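Local structure of GTP binding regulator (Thermotoga maritima, 1VR8) at residues 18-21 against 22-26; 129-132 against 133-136. The protein is of unknown function but shares a fold with the Ran-binding protein Mog1p and may act as a GTP-binding regulator. All blocks are in the same frame, centred on the assembly; numbering follows the deposited sequence.

Interaction 1: 18-21 against 22-26; sequences SLDT and AIFVL
Thr21, Ala22 and Asp20 carry most of this local contact, in which the first turn of helix 19-24 runs into the next. Thr21 joins both ends of it. Its N-H points at Ser18 OG, 3.1 Å from Thr21 N with an N-H...O angle of 167°, while its carbonyl oxygen accepts from Val25 N at 2.9 Å. The same oxygen lies against the valine side chain: Val25 CG1 comes within 3.3 Å of Thr21 O, because a chi1 of 75° sets that methyl between the backbone N and the carbonyl carbon. Ala22 donates its N-H to Ser18 O at 2.9 Å. The Ala22 methyl lies against the carbonyl oxygens of both Ser18 and Leu19, with Ala22 CB 3.3 Å from Leu19 O. Asp20 O takes a nearly straight bond from Phe24 N (3.0 Å) and a weak second one from Ile23 N. The Phe24 ring meets this carbonyl obliquely, with Phe24 CD2 3.0 Å from Asp20 O. The Asp20 carboxylate turns to another part of the fold, where OD1 forms a salt bridge with Lys50. On the inner side Leu19 CD2 and Ile23 CD1 meet at 4.3 Å, and both side chains also pack on Val65 of strand 59-67. Since Ser18 stands immediately before the helix and its hydroxyl receives the Thr21 N-H, the geometry is that of a serine N-cap opening a short helix whose Leu19 and Ile23 side chains pack on an antiparallel sheet.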
loop_
_atom_site.group_PDB
_atom_site.type_symbol
_atom_site.label_atom_id
_atom_site.label_comp_id
_atom_site.label_asym_id
_atom_site.label_seq_id
_atom_site.Cartn_x
_atom_site.Cartn_y
_atom_site.Cartn_z
ATOM N N SER A 18 1.490 -2.663 14.502
ATOM C CA SER A 18 1.876 -3.923 13.888
ATOM C C SER A 18 1.571 -3.982 12.401
ATOM O O SER A 18 0.490 -3.603 11.948
ATOM C CB SER A 18 1.147 -5.072 14.614
ATOM O OG SER A 18 1.037 -6.224 13.828
ATOM N N LEU A 19 2.519 -4.500 11.629
ATOM C CA LEU A 19 2.294 -4.720 10.212
ATOM C C LEU A 19 1.096 -5.660 9.985
ATOM O O LEU A 19 0.245 -5.434 9.107
ATOM C CB LEU A 19 3.561 -5.256 9.558
ATOM C CG LEU A 19 3.432 -5.521 8.049
ATOM C CD1 LEU A 19 4.719 -5.177 7.364
ATOM C CD2 LEU A 19 3.084 -6.955 7.797
ATOM N N ASP A 20 1.029 -6.724 10.777
ATOM C CA ASP A 20 -0.079 -7.667 10.645
ATOM C C ASP A 20 -1.407 -6.981 10.901
ATOM O O ASP A 20 -2.384 -7.149 10.150
ATOM C CB ASP A 20 0.112 -8.829 11.616
ATOM C CG ASP A 20 1.131 -9.855 11.132
ATOM O OD1 ASP A 20 1.684 -9.716 10.021
ATOM O OD2 ASP A 20 1.382 -10.821 11.897
ATOM N N THR A 21 -1.466 -6.189 11.960
ATOM C CA THR A 21 -2.714 -5.523 12.292
ATOM C C THR A 21 -3.087 -4.511 11.223
ATOM O O THR A 21 -4.253 -4.359 10.898
ATOM C CB THR A 21 -2.672 -4.902 13.717
ATOM O OG1 THR A 21 -2.178 -5.887 14.636
ATOM C CG2 THR A 21 -4.074 -4.530 14.131
ATOM N N ALA A 22 -2.090 -3.894 10.596
ATOM C CA ALA A 22 -2.325 -2.985 9.483
ATOM C C ALA A 22 -3.060 -3.661 8.304
ATOM O O ALA A 22 -3.799 -3.013 7.593
ATOM C CB ALA A 22 -1.058 -2.403 9.008
ATOM N N ILE A 23 -2.859 -4.957 8.118
ATOM C CA ILE A 23 -3.634 -5.713 7.126
ATOM C C ILE A 23 -5.011 -6.083 7.658
ATOM O O ILE A 23 -6.066 -5.837 7.021
ATOM C CB ILE A 23 -2.869 -6.995 6.740
ATOM C CG1 ILE A 23 -1.566 -6.637 6.002
ATOM C CG2 ILE A 23 -3.730 -7.920 5.908
ATOM C CD1 ILE A 23 -0.627 -7.747 5.859
ATOM N N PHE A 24 -5.021 -6.693 8.836
ATOM C CA PHE A 24 -6.256 -7.285 9.347
ATOM C C PHE A 24 -7.321 -6.251 9.659
ATOM O O PHE A 24 -8.511 -6.515 9.516
ATOM C CB PHE A 24 -5.979 -8.136 10.584
ATOM C CG PHE A 24 -5.071 -9.326 10.324
ATOM C CD1 PHE A 24 -5.368 -10.240 9.339
ATOM C CD2 PHE A 24 -3.945 -9.541 11.108
ATOM C CE1 PHE A 24 -4.542 -11.327 9.081
ATOM C CE2 PHE A 24 -3.095 -10.653 10.858
ATOM C CZ PHE A 24 -3.408 -11.532 9.847
ATOM N N VAL A 25 -6.909 -5.037 10.026
ATOM C CA VAL A 25 -7.876 -3.986 10.333
ATOM C C VAL A 25 -8.668 -3.506 9.095
ATOM O O VAL A 25 -9.698 -2.858 9.203
ATOM C CB VAL A 25 -7.143 -2.805 11.041
ATOM C CG1 VAL A 25 -6.358 -2.017 10.059
ATOM C CG2 VAL A 25 -8.087 -1.962 11.820
ATOM N N LEU A 26 -8.183 -3.855 7.904
ATOM C CA LEU A 26 -8.846 -3.420 6.665
ATOM C C LEU A 26 -10.022 -4.292 6.255
ATOM O O LEU A 26 -10.781 -3.929 5.360
ATOM C CB LEU A 26 -7.844 -3.396 5.519
ATOM C CG LEU A 26 -6.682 -2.455 5.762
ATOM C CD1 LEU A 26 -5.664 -2.642 4.665
ATOM C CD2 LEU A 26 -7.189 -1.026 5.826
#

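Interaction 2: 129-132 against 133-136; sequences FVKH and VYRV
Val130 against Tyr134 and His132 against Val136 are CH-pi contacts between residues one turn apart, within helix 126-138, which packs against the antiparallel sheet. Val130 CG1 stands 3.7 Å from the centroid of the Tyr134 ring, 23° off its normal, and reaches Tyr134 CZ at 3.4 Å. A Tyr134 chi1 of -75° carries CG beside the backbone N and lays the ring alongside the valine; His11, from the N-terminal histidine tag, stacks on this tyrosine and Lys98 is hydrogen-bonded to its OH. The His132 ring receives Val136 CG2 over one face, 3.9 Å from the centroid. Its NE2 has Leu26 as partner and its ND1 a glycerol, probably from the crystallisation liquor; together they would limit the ring's rotation. Such i to i+4 pairing is the side-chain counterpart of the regular alpha-helical bonds here, of which Tyr134 N to Val130 O, at 2.8 Å and 173°, is nearly linear. Facing the sheet, Phe129 CE2 meets Val133 CG2 at 3.4 Å, and the phenylalanine also touches Val120 of strand 116-122. On the exposed side Lys131 CG lies over the centre of the Arg135 guanidinium, 3.6 Å above its plane, and the bend at chi2 keeps CE over the same group; Lys131 NZ remains 4.7 Å from Arg135 NH2.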
loop_
_atom_site.group_PDB
_atom_site.type_symbol
_atom_site.label_atom_id
_atom_site.label_comp_id
_atom_site.label_asym_id
_atom_site.label_seq_id
_atom_site.Cartn_x
_atom_site.Cartn_y
_atom_site.Cartn_z
ATOM N N PHE A 129 -10.513 0.554 -3.258
ATOM C CA PHE A 129 -9.793 -0.069 -2.145
ATOM C C PHE A 129 -8.820 0.911 -1.497
ATOM O O PHE A 129 -8.731 0.997 -0.274
ATOM C CB PHE A 129 -9.060 -1.324 -2.590
ATOM C CG PHE A 129 -8.509 -2.097 -1.446
ATOM C CD1 PHE A 129 -9.346 -2.876 -0.673
ATOM C CD2 PHE A 129 -7.194 -1.992 -1.108
ATOM C CE1 PHE A 129 -8.846 -3.556 0.459
ATOM C CE2 PHE A 129 -6.679 -2.695 -0.007
ATOM C CZ PHE A 129 -7.520 -3.472 0.756
ATOM N N VAL A 130 -8.091 1.673 -2.316
ATOM C CA VAL A 130 -7.136 2.660 -1.758
ATOM C C VAL A 130 -7.888 3.649 -0.878
ATOM O O VAL A 130 -7.444 3.931 0.233
ATOM C CB VAL A 130 -6.380 3.408 -2.865
ATOM C CG1 VAL A 130 -5.597 4.565 -2.296
ATOM C CG2 VAL A 130 -5.398 2.443 -3.554
ATOM N N LYS A 131 -9.037 4.130 -1.336
ATOM C CA LYS A 131 -9.841 5.074 -0.567
ATOM C C LYS A 131 -10.290 4.467 0.767
ATOM O O LYS A 131 -10.296 5.126 1.800
ATOM C CB LYS A 131 -11.054 5.550 -1.363
ATOM C CG LYS A 131 -11.729 6.767 -0.795
ATOM C CD LYS A 131 -10.728 7.918 -0.506
ATOM C CE LYS A 131 -11.431 9.290 -0.405
ATOM N NZ LYS A 131 -10.519 10.442 -0.066
ATOM N N HIS A 132 -10.671 3.195 0.723
ATOM C CA HIS A 132 -10.967 2.440 1.955
ATOM C C HIS A 132 -9.766 2.439 2.917
ATOM O O HIS A 132 -9.904 2.742 4.104
ATOM C CB HIS A 132 -11.405 1.015 1.626
ATOM C CG HIS A 132 -11.532 0.128 2.837
ATOM N ND1 HIS A 132 -12.465 0.339 3.826
ATOM C CD2 HIS A 132 -10.846 -0.977 3.199
ATOM C CE1 HIS A 132 -12.338 -0.592 4.758
ATOM N NE2 HIS A 132 -11.366 -1.411 4.399
ATOM N N VAL A 133 -8.596 2.072 2.410
ATOM C CA VAL A 133 -7.387 2.043 3.216
ATOM C C VAL A 133 -7.123 3.433 3.819
ATOM O O VAL A 133 -6.863 3.568 5.018
ATOM C CB VAL A 133 -6.171 1.597 2.392
ATOM C CG1 VAL A 133 -4.920 1.722 3.196
ATOM C CG2 VAL A 133 -6.334 0.146 1.861
ATOM N N TYR A 134 -7.207 4.471 2.989
ATOM C CA TYR A 134 -7.082 5.846 3.481
ATOM C C TYR A 134 -8.026 6.158 4.661
ATOM O O TYR A 134 -7.627 6.736 5.670
ATOM C CB TYR A 134 -7.408 6.822 2.334
ATOM C CG TYR A 134 -6.345 6.995 1.268
ATOM C CD1 TYR A 134 -5.156 6.274 1.253
ATOM C CD2 TYR A 134 -6.576 7.898 0.238
ATOM C CE1 TYR A 134 -4.197 6.501 0.247
ATOM C CE2 TYR A 134 -5.647 8.108 -0.758
ATOM C CZ TYR A 134 -4.483 7.422 -0.751
ATOM O OH TYR A 134 -3.597 7.680 -1.771
ATOM N N ARG A 135 -9.295 5.837 4.477
ATOM C CA ARG A 135 -10.317 6.098 5.474
ATOM C C ARG A 135 -10.076 5.334 6.791
ATOM O O ARG A 135 -10.240 5.911 7.884
ATOM C CB ARG A 135 -11.674 5.815 4.881
ATOM C CG ARG A 135 -12.030 6.912 3.879
ATOM C CD ARG A 135 -13.273 6.636 3.121
ATOM N NE ARG A 135 -13.679 7.822 2.370
ATOM C CZ ARG A 135 -14.551 7.798 1.371
ATOM N NH1 ARG A 135 -15.078 6.643 0.952
ATOM N NH2 ARG A 135 -14.888 8.923 0.772
ATOM N N VAL A 136 -9.640 4.081 6.702
ATOM C CA VAL A 136 -9.400 3.309 7.937
ATOM C C VAL A 136 -8.199 3.893 8.692
ATOM O O VAL A 136 -8.268 4.154 9.895
ATOM C CB VAL A 136 -9.194 1.827 7.622
ATOM C CG1 VAL A 136 -8.767 1.056 8.849
ATOM C CG2 VAL A 136 -10.469 1.250 7.030
#

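Interactions 1 and 2, centred about 13 Å apart, lie in different helices, joined through Val25 and Leu26, which follow helix 19-24. A probable hydrogen bond links Leu26 O to His132 NE2 at 2.8 Å, and the leucine methyls pack on Val133 and Val136. In 18-26, Ala22 and Ile23 are buried and Phe24 exposed; in 129-136, Phe129, Val130 and Val133 are buried, Lys131 and Arg135 exposed. Near a helix start, the first relies on a serine cap and side chains against carbonyl oxygens; well within a longer helix, the second sets methyls against rings and an aliphatic chain over a guanidinium. Both helices reach strand 45-56, through Ile23 on Ala52 and Phe129 on Phe54.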